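Local atomic coordinates of DNA repair protein RAD7 (Saccharomyces cerevisiae, PDB entry 5ZB2), a protein that is a component of the complex that promotes global genome nucleotide excision repair, which removes damage from nontranscribed DNA, and interacts with Elc1. Residues Lys169-Ser172 with Asn173-Ile176; Ala197-Pro200 with Gln201-Asn205; Ala56-Asn60 with Arg61-Asp65. All blocks are in the same frame, centred on the assembly; numbering follows the deposited sequence.

Contact 1 of 3, residues Lys169-Ser172 with Asn173-Ile176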
loop_
_atom_site.group_PDB
_atom_site.type_symbol
_atom_site.label_atom_id
_atom_site.label_comp_id
_atom_site.label_asym_id
_atom_site.label_seq_id
_atom_site.Cartn_x
_atom_site.Cartn_y
_atom_site.Cartn_z
ATOM N N LYS A 169 -4.005 -28.655 -9.466
ATOM C CA LYS A 169 -2.681 -28.159 -9.830
ATOM C C LYS A 169 -2.012 -27.471 -8.648
ATOM O O LYS A 169 -0.812 -27.656 -8.410
ATOM C CB LYS A 169 -2.790 -27.200 -11.015
ATOM C CG LYS A 169 -1.455 -26.827 -11.641
ATOM C CD LYS A 169 -1.635 -25.853 -12.799
ATOM C CE LYS A 169 -0.417 -25.829 -13.715
ATOM N NZ LYS A 169 0.844 -25.485 -12.998
ATOM N N SER A 170 -2.773 -26.675 -7.893
ATOM C CA SER A 170 -2.208 -25.975 -6.743
ATOM C C SER A 170 -1.773 -26.953 -5.665
ATOM O O SER A 170 -0.736 -26.759 -5.022
ATOM C CB SER A 170 -3.231 -24.988 -6.179
ATOM O OG SER A 170 -3.825 -24.231 -7.217
ATOM N N LEU A 171 -2.569 -28.000 -5.435
ATOM C CA LEU A 171 -2.178 -29.041 -4.491
ATOM C C LEU A 171 -0.880 -29.716 -4.920
ATOM O O LEU A 171 0.001 -29.970 -4.088
ATOM C CB LEU A 171 -3.301 -30.071 -4.363
ATOM C CG LEU A 171 -3.015 -31.274 -3.463
ATOM C CD1 LEU A 171 -2.796 -30.829 -2.026
ATOM C CD2 LEU A 171 -4.143 -32.281 -3.552
ATOM N N SER A 172 -0.746 -30.026 -6.213
ATOM C CA SER A 172 0.489 -30.630 -6.703
ATOM C C SER A 172 1.690 -29.726 -6.444
ATOM O O SER A 172 2.750 -30.199 -6.019
ATOM C CB SER A 172 0.371 -30.940 -8.195
ATOM O OG SER A 172 -0.591 -31.950 -8.429
ATOM N N ASN A 173 1.542 -28.421 -6.688
ATOM C CA ASN A 173 2.654 -27.505 -6.454
ATOM C C ASN A 173 2.970 -27.372 -4.969
ATOM O O ASN A 173 4.132 -27.164 -4.603
ATOM C CB ASN A 173 2.349 -26.134 -7.057
ATOM C CG ASN A 173 2.212 -26.180 -8.566
ATOM O OD1 ASN A 173 1.232 -25.691 -9.126
ATOM N ND2 ASN A 173 3.199 -26.768 -9.233
ATOM N N LEU A 174 1.963 -27.480 -4.102
ATOM C CA LEU A 174 2.232 -27.523 -2.668
ATOM C C LEU A 174 3.073 -28.743 -2.316
ATOM O O LEU A 174 4.074 -28.641 -1.597
ATOM C CB LEU A 174 0.922 -27.544 -1.882
ATOM C CG LEU A 174 1.062 -27.894 -0.396
ATOM C CD1 LEU A 174 1.949 -26.882 0.308
ATOM C CD2 LEU A 174 -0.297 -27.979 0.284
ATOM N N LEU A 175 2.668 -29.913 -2.810
ATOM C CA LEU A 175 3.355 -31.147 -2.453
ATOM C C LEU A 175 4.733 -31.215 -3.095
ATOM O O LEU A 175 5.708 -31.598 -2.443
ATOM C CB LEU A 175 2.508 -32.348 -2.865
ATOM C CG LEU A 175 1.160 -32.457 -2.154
ATOM C CD1 LEU A 175 0.346 -33.608 -2.723
ATOM C CD2 LEU A 175 1.354 -32.621 -0.657
ATOM N N ILE A 176 4.832 -30.840 -4.372
ATOM C CA ILE A 176 6.122 -30.848 -5.052
ATOM C C ILE A 176 7.114 -29.940 -4.332
ATOM O O ILE A 176 8.275 -30.309 -4.132
ATOM C CB ILE A 176 5.944 -30.449 -6.529
ATOM C CG1 ILE A 176 5.211 -31.562 -7.282
ATOM C CG2 ILE A 176 7.296 -30.164 -7.183
ATOM C CD1 ILE A 176 4.862 -31.225 -8.722
#
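Leu-171 and Leu-175 sit one helical turn apart, and the side chain of Leu-175 leans back over the carbonyl oxygen of Leu-171. Starting at the backbone, Leu-175 CB lies 3.7 Å from Leu-171 O and about as far from Ser-172 O. Its CG, placed beside its own backbone N and anti to the carbonyl carbon (chi1 -63°), comes closer, 3.4 Å from Leu-171 O. Beyond it, the methyl CD1 meets Leu-171 CG at 4.2 Å, so the two isobutyl groups pack against each other at a slant. Leu-171 also touches Leu-174, through CD1 against CD2. On the next corner Ile-176 lays CB and CG1 against Ser-172 O, the latter only 3.1 Å away, while Ile-176 N donates to the same oxygen at 2.7 Å with an N-H...O angle of 168°. The three preceding i to i+4 bonds, donated by Asn-173, Leu-174 and Leu-175, are sound but less straight. Asn-173 holds its CG 3.4 Å from Lys-169 O, and its side chain also rests on Glu-145 of helix 141-150; with an alanine in its place, Lys-169 O would probably lose this cover and a gap would open toward Glu-145. Leu-174 reaches Phe-148 of that same helix, whereas Leu-175 faces Leu-198, Leu-199 and Tyr-202. The result is an alpha-helix that turns Leu-171, Leu-174 and Leu-175 inward, with Lys-169 and Ile-176 on its exposed side, as found along the convex side of a leucine-rich-repeat solenoid, here in the C-terminal part of Rad7.

Contact 2 of 3, residues Ala197-Pro200 with Gln201-Asn205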
loop_
_atom_site.group_PDB
_atom_site.type_symbol
_atom_site.label_atom_id
_atom_site.label_comp_id
_atom_site.label_asym_id
_atom_site.label_seq_id
_atom_site.Cartn_x
_atom_site.Cartn_y
_atom_site.Cartn_z
ATOM N N ALA A 197 -5.443 -38.727 -3.549
ATOM C CA ALA A 197 -4.598 -39.908 -3.653
ATOM C C ALA A 197 -3.112 -39.571 -3.700
ATOM O O ALA A 197 -2.284 -40.466 -3.505
ATOM C CB ALA A 197 -4.986 -40.707 -4.896
ATOM N N LEU A 198 -2.751 -38.314 -3.962
ATOM C CA LEU A 198 -1.343 -37.934 -3.998
ATOM C C LEU A 198 -0.736 -37.775 -2.610
ATOM O O LEU A 198 0.494 -37.767 -2.488
ATOM C CB LEU A 198 -1.164 -36.624 -4.774
ATOM C CG LEU A 198 -1.569 -36.631 -6.249
ATOM C CD1 LEU A 198 -1.475 -35.232 -6.836
ATOM C CD2 LEU A 198 -0.709 -37.601 -7.048
ATOM N N LEU A 199 -1.559 -37.646 -1.567
ATOM C CA LEU A 199 -1.017 -37.368 -0.237
ATOM C C LEU A 199 -0.072 -38.459 0.253
ATOM O O LEU A 199 1.005 -38.120 0.769
ATOM C CB LEU A 199 -2.162 -37.135 0.756
ATOM C CG LEU A 199 -3.133 -35.974 0.468
ATOM C CD1 LEU A 199 -4.085 -35.767 1.640
ATOM C CD2 LEU A 199 -2.408 -34.674 0.151
ATOM N N PRO A 200 -0.388 -39.753 0.137
ATOM C CA PRO A 200 0.557 -40.768 0.640
ATOM C C PRO A 200 1.918 -40.717 -0.032
ATOM O O PRO A 200 2.917 -41.096 0.591
ATOM C CB PRO A 200 -0.164 -42.098 0.360
ATOM C CG PRO A 200 -1.599 -41.744 0.217
ATOM C CD PRO A 200 -1.624 -40.366 -0.380
ATOM N N GLN A 201 1.995 -40.245 -1.280
ATOM C CA GLN A 201 3.279 -40.180 -1.973
ATOM C C GLN A 201 4.195 -39.127 -1.363
ATOM O O GLN A 201 5.403 -39.357 -1.219
ATOM C CB GLN A 201 3.066 -39.870 -3.455
ATOM C CG GLN A 201 2.181 -40.851 -4.190
ATOM C CD GLN A 201 2.170 -40.603 -5.684
ATOM O OE1 GLN A 201 3.113 -40.035 -6.239
ATOM N NE2 GLN A 201 1.100 -41.022 -6.345
ATOM N N TYR A 202 3.649 -37.962 -1.009
ATOM C CA TYR A 202 4.471 -36.797 -0.711
ATOM C C TYR A 202 4.642 -36.516 0.774
ATOM O O TYR A 202 5.623 -35.866 1.150
ATOM C CB TYR A 202 3.875 -35.553 -1.376
ATOM C CG TYR A 202 4.059 -35.513 -2.874
ATOM C CD1 TYR A 202 5.214 -34.986 -3.437
ATOM C CD2 TYR A 202 3.071 -35.984 -3.728
ATOM C CE1 TYR A 202 5.387 -34.941 -4.802
ATOM C CE2 TYR A 202 3.236 -35.943 -5.098
ATOM C CZ TYR A 202 4.397 -35.418 -5.629
ATOM O OH TYR A 202 4.570 -35.368 -6.992
ATOM N N LEU A 203 3.722 -36.969 1.623
ATOM C CA LEU A 203 3.763 -36.639 3.047
ATOM C C LEU A 203 4.627 -37.677 3.756
ATOM O O LEU A 203 4.140 -38.587 4.429
ATOM C CB LEU A 203 2.352 -36.581 3.623
ATOM C CG LEU A 203 1.400 -35.562 2.997
ATOM C CD1 LEU A 203 0.058 -35.604 3.708
ATOM C CD2 LEU A 203 1.984 -34.155 3.045
ATOM N N VAL A 204 5.942 -37.521 3.607
ATOM C CA VAL A 204 6.902 -38.519 4.068
ATOM C C VAL A 204 7.667 -38.074 5.304
ATOM O O VAL A 204 8.456 -38.864 5.840
ATOM C CB VAL A 204 7.885 -38.903 2.945
ATOM C CG1 VAL A 204 7.124 -39.459 1.746
ATOM C CG2 VAL A 204 8.736 -37.708 2.539
ATOM N N ASN A 205 7.460 -36.849 5.782
ATOM C CA ASN A 205 8.188 -36.390 6.958
ATOM C C ASN A 205 7.913 -37.313 8.137
ATOM O O ASN A 205 6.757 -37.551 8.501
ATOM C CB ASN A 205 7.794 -34.958 7.307
ATOM C CG ASN A 205 8.776 -34.301 8.260
ATOM O OD1 ASN A 205 8.773 -34.575 9.461
ATOM N ND2 ASN A 205 9.618 -33.419 7.727
#
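Leu-199 O receives two backbone N-H groups in a single short helical turn: Leu-203 N approaches nearly head-on at 3.1 Å, with a C=O...N angle of 170°, while Tyr-202 N comes at 3.2 Å from well above the carbonyl plane. One residue earlier, Leu-198 O draws only weak bonds, from Gln-201 N and Tyr-202 N. What it gains instead is an aromatic edge: the Tyr-202 ring brings CD2 to 3.4 Å from Leu-198 O, with the oxygen lying in the plane of the ring. Tyr-202 CG stands beside its own backbone N (chi1 -73°), which sends the ring back along the turn to this carbonyl. Gln-201 runs extended beyond CG, and its NE2 passes Leu-198 CD2 at 3.9 Å. On the inner side Leu-203 CG lies 3.4 Å from Leu-199 O, and its CD1 meets Leu-199 CB at 4.0 Å. Both leucines go on to touch Leu-185 of strand 184-188 and Leu-230 of helix 224-234. Leu-203 is the first residue to leave helical backbone angles, and it is the centre of an inverse gamma turn closed by a weak bond from Val-204 N to Tyr-202 O. Backbone N-H groups thus grip Leu-199 O twice within the turn, leaving the buried side chains of Leu-199 and Leu-203 to supply the apolar contact with the core.

Contact 3 of 3, residues Ala56-Asn60 with Arg61-Asp65. With 9FO (3,6,9,12,15,18,21,24,27,30,33,36,39,42,45,48,51,54,57-nonadecaoxanonapentacontane-1,59-diol), chain K.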
loop_
_atom_site.group_PDB
_atom_site.type_symbol
_atom_site.label_atom_id
_atom_site.label_comp_id
_atom_site.label_asym_id
_atom_site.label_seq_id
_atom_site.Cartn_x
_atom_site.Cartn_y
_atom_site.Cartn_z
ATOM N N ALA A 56 -11.160 -10.942 20.950
ATOM C CA ALA A 56 -12.231 -10.030 21.338
ATOM C C ALA A 56 -12.637 -9.140 20.169
ATOM O O ALA A 56 -13.826 -8.978 19.875
ATOM C CB ALA A 56 -11.791 -9.188 22.535
ATOM N N LEU A 57 -11.653 -8.564 19.478
ATOM C CA LEU A 57 -11.954 -7.721 18.326
ATOM C C LEU A 57 -12.649 -8.523 17.230
ATOM O O LEU A 57 -13.650 -8.077 16.659
ATOM C CB LEU A 57 -10.668 -7.078 17.804
ATOM C CG LEU A 57 -9.992 -6.108 18.777
ATOM C CD1 LEU A 57 -8.633 -5.672 18.262
ATOM C CD2 LEU A 57 -10.875 -4.884 19.033
ATOM N N SER A 58 -12.141 -9.724 16.939
ATOM C CA SER A 58 -12.736 -10.544 15.886
ATOM C C SER A 58 -14.208 -10.819 16.168
ATOM O O SER A 58 -15.066 -10.625 15.299
ATOM C CB SER A 58 -11.965 -11.858 15.740
ATOM O OG SER A 58 -10.652 -11.639 15.249
ATOM N N LYS A 59 -14.522 -11.274 17.386
ATOM C CA LYS A 59 -15.904 -11.593 17.718
ATOM C C LYS A 59 -16.819 -10.383 17.593
ATOM O O LYS A 59 -18.025 -10.551 17.386
ATOM C CB LYS A 59 -15.991 -12.168 19.136
ATOM C CG LYS A 59 -15.682 -13.653 19.212
ATOM C CD LYS A 59 -16.089 -14.245 20.552
ATOM C CE LYS A 59 -15.202 -13.751 21.681
ATOM N NZ LYS A 59 -15.467 -14.481 22.952
ATOM N N ASN A 60 -16.278 -9.173 17.713
ATOM C CA ASN A 60 -17.059 -7.952 17.580
ATOM C C ASN A 60 -16.936 -7.321 16.199
ATOM O O ASN A 60 -17.306 -6.156 16.032
ATOM C CB ASN A 60 -16.641 -6.940 18.650
ATOM C CG ASN A 60 -17.034 -7.376 20.046
ATOM O OD1 ASN A 60 -18.170 -7.175 20.471
ATOM N ND2 ASN A 60 -16.097 -7.977 20.767
ATOM N N ARG A 61 -16.429 -8.059 15.210
ATOM C CA ARG A 61 -16.238 -7.527 13.858
ATOM C C ARG A 61 -15.478 -6.204 13.899
ATOM O O ARG A 61 -15.717 -5.298 13.098
ATOM C CB ARG A 61 -17.578 -7.357 13.139
ATOM C CG ARG A 61 -18.333 -8.656 12.916
ATOM C CD ARG A 61 -19.722 -8.419 12.331
ATOM N NE ARG A 61 -19.691 -7.917 10.954
ATOM C CZ ARG A 61 -19.837 -6.640 10.600
ATOM N NH1 ARG A 61 -20.024 -5.693 11.510
ATOM N NH2 ARG A 61 -19.795 -6.306 9.317
ATOM N N ALA A 62 -14.544 -6.098 14.844
ATOM C CA ALA A 62 -13.820 -4.859 15.092
ATOM C C ALA A 62 -12.356 -4.941 14.680
ATOM O O ALA A 62 -11.587 -4.024 14.986
ATOM C CB ALA A 62 -13.923 -4.476 16.571
ATOM N N LEU A 63 -11.948 -6.012 14.009
ATOM C CA LEU A 63 -10.592 -6.117 13.487
ATOM C C LEU A 63 -10.559 -5.516 12.086
ATOM O O LEU A 63 -11.274 -5.977 11.187
ATOM C CB LEU A 63 -10.128 -7.571 13.473
ATOM C CG LEU A 63 -8.635 -7.804 13.235
ATOM C CD1 LEU A 63 -7.782 -7.184 14.338
ATOM C CD2 LEU A 63 -8.342 -9.292 13.119
ATOM N N ASN A 64 -9.748 -4.476 11.910
ATOM C CA ASN A 64 -9.661 -3.772 10.638
ATOM C C ASN A 64 -8.305 -3.078 10.574
ATOM O O ASN A 64 -7.464 -3.236 11.464
ATOM C CB ASN A 64 -10.833 -2.793 10.480
ATOM C CG ASN A 64 -10.897 -1.765 11.596
ATOM O OD1 ASN A 64 -9.875 -1.227 12.024
ATOM N ND2 ASN A 64 -12.105 -1.491 12.079
ATOM N N ASP A 65 -8.087 -2.311 9.501
ATOM C CA ASP A 65 -6.787 -1.667 9.317
ATOM C C ASP A 65 -6.481 -0.690 10.446
ATOM O O ASP A 65 -5.309 -0.451 10.762
ATOM C CB ASP A 65 -6.734 -0.936 7.976
ATOM C CG ASP A 65 -6.635 -1.880 6.788
ATOM O OD1 ASP A 65 -6.505 -3.108 6.994
ATOM O OD2 ASP A 65 -6.672 -1.383 5.640
HETATM O OAA 9FO K . 11.643 -0.237 -2.074
HETATM C CAB 9FO K . 11.185 0.011 -0.775
HETATM C CAC 9FO K . 11.165 1.518 -0.519
HETATM O OAD 9FO K . 11.147 1.772 0.857
HETATM C CAE 9FO K . 9.914 1.569 1.480
HETATM C CAF 9FO K . 10.120 1.488 2.992
HETATM O OAG 9FO K . 9.126 0.683 3.557
HETATM C CAH 9FO K . 9.352 -0.691 3.418
HETATM C CAI 9FO K . 8.027 -1.367 3.094
HETATM O OAJ 9FO K . 7.816 -1.275 1.715
HETATM C CAK 9FO K . 6.490 -1.039 1.343
HETATM C CAL 9FO K . 6.448 -0.606 -0.118
HETATM O OAM 9FO K . 5.590 0.491 -0.259
HETATM C CAN 9FO K . 6.029 1.439 -1.186
HETATM C CAO 9FO K . 7.102 2.306 -0.543
HETATM O OAP 9FO K . 6.687 3.643 -0.539
HETATM C CAQ 9FO K . 7.505 4.481 0.221
HETATM C CAR 9FO K . 7.155 4.313 1.693
HETATM O OAS 9FO K . 7.688 5.365 2.440
HETATM C CAT 9FO K . 8.108 4.993 3.723
HETATM C CAU 9FO K . 6.928 4.532 4.581
HETATM O OAV 9FO K . 7.173 3.234 5.039
HETATM C CAW 9FO K . 6.091 2.648 5.704
HETATM C CAX 9FO K . 6.444 1.206 6.067
HETATM O OAY 9FO K . 5.865 0.318 5.153
HETATM C CAZ 9FO K . 4.495 0.089 5.337
HETATM C CBA 9FO K . 4.058 -1.083 4.463
HETATM O OBB 9FO K . 3.001 -0.710 3.629
HETATM C CBC 9FO K . 3.364 -0.284 2.346
HETATM C CBD 9FO K . 2.099 -0.151 1.505
HETATM O OBE 9FO K . 1.500 1.080 1.776
HETATM C CBF 9FO K . 0.116 0.992 1.930
HETATM C CBG 9FO K . -0.460 2.389 2.131
HETATM O OBH 9FO K . 0.568 3.258 2.529
HETATM C CBI 9FO K . 0.147 4.358 3.289
HETATM C CBJ 9FO K . 1.309 4.886 4.127
HETATM O OBK 9FO K . 0.832 5.208 5.406
HETATM C CBL 9FO K . 1.654 4.811 6.470
HETATM C CBM 9FO K . 0.806 4.686 7.733
HETATM O OBN 9FO K . 1.551 4.059 8.737
HETATM C CBO 9FO K . 1.386 2.672 8.809
HETATM C CBP 9FO K . 0.101 2.323 9.561
HETATM O OBQ 9FO K . -0.346 1.082 9.092
HETATM C CBR 9FO K . -1.722 0.840 9.183
HETATM C CBS 9FO K . -2.067 -0.176 8.099
HETATM O OBT 9FO K . -3.211 0.254 7.419
HETATM C CBU 9FO K . -3.257 -0.114 6.070
HETATM C CBV 9FO K . -4.217 0.819 5.343
HETATM O OBW 9FO K . -3.512 1.956 4.940
HETATM C CBX 9FO K . -4.299 2.918 4.298
HETATM C CBY 9FO K . -3.555 4.250 4.262
HETATM O OBZ 9FO K . -2.982 4.519 5.511
HETATM C CCA 9FO K . -3.287 5.792 6.009
HETATM C CCB 9FO K . -2.345 6.124 7.165
HETATM O OCC 9FO K . -2.840 5.685 8.398
HETATM C CCD 9FO K . -3.000 4.304 8.558
HETATM C CCE 9FO K . -4.450 3.963 8.224
HETATM O OCF 9FO K . -5.028 3.186 9.233
HETATM C CCG 9FO K . -6.199 2.520 8.847
HETATM C CCH 9FO K . -7.160 3.469 8.129
HETATM O OCI 9FO K . -8.466 2.972 8.212
#
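Leu-57 and Ala-62 meet through both backbone and side chain where helix 50-59 ends. Ala-62 N donates to Leu-57 O at 2.8 Å with an N-H...O angle of 165°, and Leu-57 CD2 rests 3.9 Å from Ala-62 CB. Within the loop that this bond closes, a second one spans fewer residues: Arg-61 N to Ser-58 O, 2.9 Å, its donor well above the carbonyl plane. Leu-63 follows with its CG anti to the backbone N (chi1 -167°), an orientation that carries CD1 to 4.3 Å from Leu-57 CD1 and lets CD2 lean on Ser-58 OG. The last turn of the helix is steadied by Asn-60: its ND2 donates to Ala-56 O at 2.6 Å, while its own backbone N reaches the same oxygen from the opposite face of the carbonyl. That holds the amide of Asn-60 folded back along the helix.

Further out, Lys-86 NZ hydrogen-bonds to Arg-61 O, Ser-58 OG hydrogen-bonds to Ala-54 O, and Phe-71 packs on both Leu-57 and Leu-63. Ile-13 of the second copy of Rad7 covers Leu-57, Asn-60 and Ala-62, while Lys-59 forms a salt bridge with Asp-99 of the Elongin-C chain. Downstream, Asp-65 OD2 hydrogen-bonds to Ser-88 OG and lies 3.3 Å from CBV of the bound polyether 9FO, which is probably a crystallisation additive. The paired 6→1 and 5→2 type bonds, with Arg-61 at positive phi and an apolar contact of Leu-57 with Ala-62, make this a Schellman motif, a classic C-terminal helix stop.

Overall arrangement
None of the three contacts spans a long loop: each is formed within one continuous run of chain, and they follow in series without nesting or crossing. From the N terminus, contact 3 comes first, ending helix 50-59 ahead of strand 78-81, at a place where Elongin-C and the second copy of Rad7 approach. Contact 1 lies in helix 168-178, between strands 157-161 and 184-188, and contact 2 in the short turn before strand 210-214. These two touch, with Leu-175 CB 3.5 Å from Tyr-202 CG, joining neighbouring helical elements of the solenoid. Contact 3 is remote, its centre about 33 Å from that of contact 1 and 38 Å from that of contact 2.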